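Local coordinates for protein dimethyl-sulfide monooxygenase (Hyphomicrobium sulfonivorans, PDB 6AK1) that oxidises dimethyl sulfide to methanethiol and formaldehyde with NADH and O2, as the FMN-dependent large subunit of a two-component monooxygenase, at residues A[48-53]-A[424-429]; A[42-47]-A[93-98]. All blocks are in the same frame, centred on the assembly; numbering follows the deposited sequence.

Interaction 1. Residues A[48-53]-A[424-429]; sequences RGCFDC and DSYKPG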
loop_
_atom_site.group_PDB
_atom_site.type_symbol
_atom_site.label_atom_id
_atom_site.label_comp_id
_atom_site.label_asym_id
_atom_site.label_seq_id
_atom_site.Cartn_x
_atom_site.Cartn_y
_atom_site.Cartn_z
ATOM N N ARG A 48 7.875 18.649 -1.985
ATOM C CA ARG A 48 8.352 19.542 -3.033
ATOM C C ARG A 48 7.621 19.289 -4.351
ATOM O O ARG A 48 7.410 20.221 -5.134
ATOM C CB ARG A 48 9.871 19.383 -3.210
ATOM C CG ARG A 48 10.492 20.319 -4.248
ATOM C CD ARG A 48 11.999 20.168 -4.317
ATOM N NE ARG A 48 12.453 18.949 -4.985
ATOM C CZ ARG A 48 12.678 18.849 -6.295
ATOM N NH1 ARG A 48 12.465 19.892 -7.091
ATOM N NH2 ARG A 48 13.115 17.704 -6.816
ATOM N N GLY A 49 7.205 18.050 -4.598
ATOM C CA GLY A 49 6.443 17.710 -5.781
ATOM C C GLY A 49 4.962 17.496 -5.557
ATOM O O GLY A 49 4.280 17.052 -6.489
ATOM N N CYS A 50 4.448 17.773 -4.350
ATOM C CA CYS A 50 3.017 17.648 -4.016
ATOM C C CYS A 50 2.478 16.241 -4.292
ATOM O O CYS A 50 1.322 16.059 -4.694
ATOM C CB CYS A 50 2.181 18.704 -4.754
ATOM S SG CYS A 50 2.451 20.424 -4.231
ATOM N N PHE A 51 3.319 15.230 -4.072
ATOM C CA PHE A 51 2.849 13.849 -4.141
ATOM C C PHE A 51 1.767 13.609 -3.090
ATOM O O PHE A 51 1.785 14.186 -1.998
ATOM C CB PHE A 51 4.009 12.870 -3.917
ATOM C CG PHE A 51 4.735 12.461 -5.179
ATOM C CD1 PHE A 51 5.087 13.399 -6.145
ATOM C CD2 PHE A 51 5.078 11.130 -5.391
ATOM C CE1 PHE A 51 5.763 13.017 -7.293
ATOM C CE2 PHE A 51 5.764 10.736 -6.539
ATOM C CZ PHE A 51 6.111 11.680 -7.492
ATOM N N ASP A 52 0.826 12.725 -3.416
ATOM C CA ASP A 52 -0.254 12.445 -2.478
ATOM C C ASP A 52 0.221 11.625 -1.281
ATOM O O ASP A 52 -0.205 11.886 -0.148
ATOM C CB ASP A 52 -1.397 11.740 -3.197
ATOM C CG ASP A 52 -2.115 12.670 -4.166
ATOM O OD1 ASP A 52 -1.687 12.739 -5.341
ATOM O OD2 ASP A 52 -3.082 13.351 -3.745
ATOM N N CYS A 53 1.106 10.649 -1.495
ATOM C CA CYS A 53 1.281 9.633 -0.471
ATOM C C CYS A 53 2.598 8.887 -0.663
ATOM O O CYS A 53 3.026 8.647 -1.797
ATOM C CB CYS A 53 0.082 8.660 -0.491
ATOM S SG CYS A 53 0.031 7.464 0.860
ATOM N N ASP A 424 -0.571 21.572 -7.990
ATOM C CA ASP A 424 0.609 22.328 -7.592
ATOM C C ASP A 424 0.490 22.866 -6.176
ATOM O O ASP A 424 1.295 23.711 -5.773
ATOM C CB ASP A 424 0.895 23.470 -8.573
ATOM C CG ASP A 424 -0.252 24.448 -8.689
ATOM O OD1 ASP A 424 -1.115 24.503 -7.782
ATOM O OD2 ASP A 424 -0.279 25.178 -9.700
ATOM N N SER A 425 -0.518 22.420 -5.433
ATOM C CA SER A 425 -0.606 22.646 -3.999
ATOM C C SER A 425 -1.553 21.595 -3.438
ATOM O O SER A 425 -2.180 20.836 -4.178
ATOM C CB SER A 425 -1.070 24.069 -3.673
ATOM O OG SER A 425 -2.450 24.218 -3.927
ATOM N N TYR A 426 -1.647 21.552 -2.120
ATOM C CA TYR A 426 -2.411 20.519 -1.443
ATOM C C TYR A 426 -3.796 21.017 -1.050
ATOM O O TYR A 426 -3.963 22.164 -0.624
ATOM C CB TYR A 426 -1.675 20.043 -0.198
ATOM C CG TYR A 426 -0.505 19.120 -0.453
ATOM C CD1 TYR A 426 -0.717 17.776 -0.708
ATOM C CD2 TYR A 426 0.813 19.584 -0.383
ATOM C CE1 TYR A 426 0.334 16.912 -0.900
ATOM C CE2 TYR A 426 1.884 18.724 -0.563
ATOM C CZ TYR A 426 1.626 17.379 -0.825
ATOM O OH TYR A 426 2.632 16.481 -1.017
ATOM N N LYS A 427 -4.783 20.146 -1.202
ATOM C CA LYS A 427 -6.106 20.393 -0.644
ATOM C C LYS A 427 -6.038 20.242 0.877
ATOM O O LYS A 427 -5.432 19.283 1.371
ATOM C CB LYS A 427 -7.098 19.403 -1.272
ATOM C CG LYS A 427 -8.560 19.602 -0.923
ATOM C CD LYS A 427 -9.434 18.584 -1.671
ATOM C CE LYS A 427 -10.908 18.693 -1.278
ATOM N NZ LYS A 427 -11.750 17.659 -1.954
ATOM N N PRO A 428 -6.592 21.171 1.652
ATOM C CA PRO A 428 -6.509 21.040 3.107
ATOM C C PRO A 428 -7.294 19.839 3.611
ATOM O O PRO A 428 -8.234 19.354 2.975
ATOM C CB PRO A 428 -7.111 22.357 3.624
ATOM C CG PRO A 428 -7.973 22.840 2.520
ATOM C CD PRO A 428 -7.264 22.422 1.256
ATOM N N GLY A 429 -6.871 19.351 4.771
ATOM C CA GLY A 429 -7.590 18.337 5.517
ATOM C C GLY A 429 -6.861 17.007 5.549
ATOM O O GLY A 429 -5.713 16.862 5.117
#
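Tyr426 crosses to Cys50 and Phe51 with its ring and hydroxyl. From CB, the chain turns with CG anti to its own carbonyl carbon (chi1 -76°), and CG packs against the CB of His98. Further out, Tyr426 CE2 lies 3.8 Å from Cys50 CA and 4.1 Å from Cys50 SG. The CB of Cys50 sits over one face of the ring, offset toward the rim, and its sulfur makes an oblique sulfur-aromatic contact, with Cys50 SG 4.6 Å from the centroid of the Tyr426 ring. That sulfur also lies against the Asp424–Ser425 peptide, with Cys50 SG 3.7 Å from Asp424 C. Cys50, at positive phi, is the C-prime residue of the Schellman motif that ends helix 36-48, in the turn leading to barrel strand 53-57. On the other side of the ring, Tyr426 CE1 approaches Phe51 O to 3.3 Å. Tyr426 CZ rests 3.5 Å from Cys50 CA. At the tip, Tyr426 OH donates to Phe51 O over a short 2.6 Å. This carbonyl oxygen is at the edge of the ring, in its plane; the hydroxyl meets it at a C=O...donor angle of 138°, tilted 19° from the carbonyl plane. The preceding carbonyl, Cys50 O, is taken by Gln423 NE2, just ahead of the 424-429 segment.

Interaction 2. Residues A[42-47]-A[93-98]; sequences MAMELE and AAVTEH
Val95 meets Met44 in the loop that follows helix 89-94. Its CG2 lies 3.5 Å from Met44 CG, the two side chains crossing obliquely, while Met44 SD stays near Val95 CB. The carbonyl oxygen of Val95 accepts from a water that also donates to Glu47 OE1, at 2.8 Å, so a water bridge links the carboxylate to this backbone. At Thr96 the methyl does the packing: CG2, anti to the carbonyl carbon, lies 3.7 Å from Ala43 CB and close to Ala43 O, and Thr96 CB is 3.4 Å from Glu47 OE2. The hydroxyl is occupied elsewhere, with Met92 O and Arg129 NH1. From Glu97 onward, Glu47 receives successive backbone amides. Glu97 N bonds to OE2 of Glu47 at 3.1 Å, on its syn side and 22° out of the carboxylate plane, with a weak bond to OE1 besides. His98 N gives a shorter bond, 2.6 Å long and 160° at the hydrogen, to the same Glu47 OE2, which meets it with its syn lone pair. Val99 N adds a further donor to this oxygen, so three consecutive N-H groups converge on one atom and would probably favour the charged carboxylate. An alanine in place of Glu47 would probably leave these three amides and the bridging water without their acceptor and the loop at 97-99 freer to shift. The imidazole of His98 has its own partner, Lys434 NZ, at ND1. The contact thus joins helix 36-48 to the loop between helix 89-94 and strand 100-106, near the surface of the TIM barrel; inward, Thr96 touches Phe101 of that strand, while Leu46 and Met42 reach Leu54 of strand 53-57.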
loop_
_atom_site.group_PDB
_atom_site.type_symbol
_atom_site.label_atom_id
_atom_site.label_comp_id
_atom_site.label_asym_id
_atom_site.label_seq_id
_atom_site.Cartn_x
_atom_site.Cartn_y
_atom_site.Cartn_z
ATOM N N MET A 42 13.186 11.744 2.179
ATOM C CA MET A 42 12.194 11.265 1.214
ATOM C C MET A 42 10.855 11.987 1.386
ATOM O O MET A 42 10.276 12.485 0.408
ATOM C CB MET A 42 12.027 9.742 1.349
ATOM C CG MET A 42 10.966 9.107 0.419
ATOM S SD MET A 42 11.277 9.474 -1.342
ATOM C CE MET A 42 12.947 8.856 -1.472
ATOM N N ALA A 43 10.360 12.079 2.634
ATOM C CA ALA A 43 9.055 12.695 2.883
ATOM C C ALA A 43 9.047 14.165 2.484
ATOM O O ALA A 43 8.059 14.657 1.928
ATOM C CB ALA A 43 8.657 12.547 4.365
ATOM N N MET A 44 10.127 14.889 2.786
ATOM C CA MET A 44 10.199 16.290 2.396
ATOM C C MET A 44 10.263 16.438 0.883
ATOM O O MET A 44 9.644 17.347 0.316
ATOM C CB MET A 44 11.407 16.954 3.046
ATOM C CG MET A 44 11.322 17.014 4.562
ATOM S SD MET A 44 12.547 18.166 5.238
ATOM C CE MET A 44 14.020 17.167 5.190
ATOM N N GLU A 45 11.013 15.552 0.218
ATOM C CA GLU A 45 11.140 15.605 -1.229
ATOM C C GLU A 45 9.807 15.312 -1.919
ATOM O O GLU A 45 9.512 15.903 -2.964
ATOM C CB GLU A 45 12.225 14.624 -1.683
ATOM C CG GLU A 45 12.344 14.457 -3.189
ATOM C CD GLU A 45 13.035 15.641 -3.878
ATOM O OE1 GLU A 45 13.154 16.712 -3.252
ATOM O OE2 GLU A 45 13.467 15.489 -5.046
ATOM N N LEU A 46 8.977 14.437 -1.335
ATOM C CA LEU A 46 7.634 14.215 -1.867
ATOM C C LEU A 46 6.768 15.468 -1.798
ATOM O O LEU A 46 5.927 15.672 -2.677
ATOM C CB LEU A 46 6.950 13.063 -1.128
ATOM C CG LEU A 46 7.515 11.648 -1.348
ATOM C CD1 LEU A 46 6.566 10.609 -0.826
ATOM C CD2 LEU A 46 7.776 11.390 -2.806
ATOM N N GLU A 47 6.945 16.322 -0.779
ATOM C CA GLU A 47 6.113 17.524 -0.712
ATOM C C GLU A 47 6.582 18.601 -1.680
ATOM O O GLU A 47 5.765 19.384 -2.166
ATOM C CB GLU A 47 6.063 18.091 0.716
ATOM C CG GLU A 47 5.326 17.187 1.649
ATOM C CD GLU A 47 4.703 17.882 2.850
ATOM O OE1 GLU A 47 5.249 18.888 3.356
ATOM O OE2 GLU A 47 3.649 17.399 3.300
ATOM N N ALA A 93 6.362 12.596 9.540
ATOM C CA ALA A 93 5.238 13.490 9.749
ATOM C C ALA A 93 5.671 14.800 10.400
ATOM O O ALA A 93 5.064 15.849 10.143
ATOM C CB ALA A 93 4.185 12.787 10.604
ATOM N N ALA A 94 6.720 14.760 11.232
ATOM C CA ALA A 94 7.201 15.966 11.904
ATOM C C ALA A 94 7.757 17.000 10.930
ATOM O O ALA A 94 7.710 18.198 11.231
ATOM C CB ALA A 94 8.282 15.615 12.935
ATOM N N VAL A 95 8.323 16.578 9.797
ATOM C CA VAL A 95 8.924 17.521 8.849
ATOM C C VAL A 95 8.041 17.722 7.617
ATOM O O VAL A 95 8.497 18.243 6.602
ATOM C CB VAL A 95 10.345 17.095 8.440
ATOM C CG1 VAL A 95 11.273 17.060 9.660
ATOM C CG2 VAL A 95 10.330 15.734 7.720
ATOM N N THR A 96 6.781 17.307 7.679
ATOM C CA THR A 96 5.881 17.493 6.553
ATOM C C THR A 96 4.555 18.011 7.076
ATOM O O THR A 96 4.251 17.932 8.266
ATOM C CB THR A 96 5.646 16.196 5.767
ATOM O OG1 THR A 96 5.285 15.149 6.680
ATOM C CG2 THR A 96 6.896 15.777 4.952
ATOM N N GLU A 97 3.741 18.484 6.159
ATOM C CA GLU A 97 2.444 19.033 6.493
ATOM C C GLU A 97 1.284 18.288 5.843
ATOM O O GLU A 97 0.217 18.199 6.449
ATOM C CB GLU A 97 2.403 20.512 6.082
ATOM C CG GLU A 97 1.202 21.270 6.601
ATOM C CD GLU A 97 1.185 22.710 6.126
ATOM O OE1 GLU A 97 0.187 23.411 6.404
ATOM O OE2 GLU A 97 2.172 23.132 5.471
ATOM N N HIS A 98 1.478 17.708 4.653
ATOM C CA HIS A 98 0.362 17.262 3.823
ATOM C C HIS A 98 0.498 15.852 3.246
ATOM O O HIS A 98 -0.518 15.184 3.032
ATOM C CB HIS A 98 0.170 18.242 2.662
ATOM C CG HIS A 98 -0.421 19.554 3.070
ATOM N ND1 HIS A 98 -1.687 19.665 3.608
ATOM C CD2 HIS A 98 0.084 20.811 3.032
ATOM C CE1 HIS A 98 -1.934 20.933 3.888
ATOM N NE2 HIS A 98 -0.874 21.649 3.552
HETATM O O HOH W 1 8.021 19.332 3.762
#

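In the fold
The two contacts lie about 10 Å apart, centre to centre, on the same side of the chain's centre, each about 18 Å from it. Their segments alternate in sequence: 42-47, 48-53, 93-98, then 424-429. The first two are consecutive, so interaction 2 uses the last turns of helix 36-48 and interaction 1 the turn that follows it. The stacked rings of Tyr426 and His98 join the other two segments. Both sit where chain enters neighbouring parallel strands, 53-57 and 100-106, at the end of the TIM barrel opposite the usual active-site end and away from the probable FMN-binding residues. There the late 424-429 loop covers two early alpha-to-beta connections.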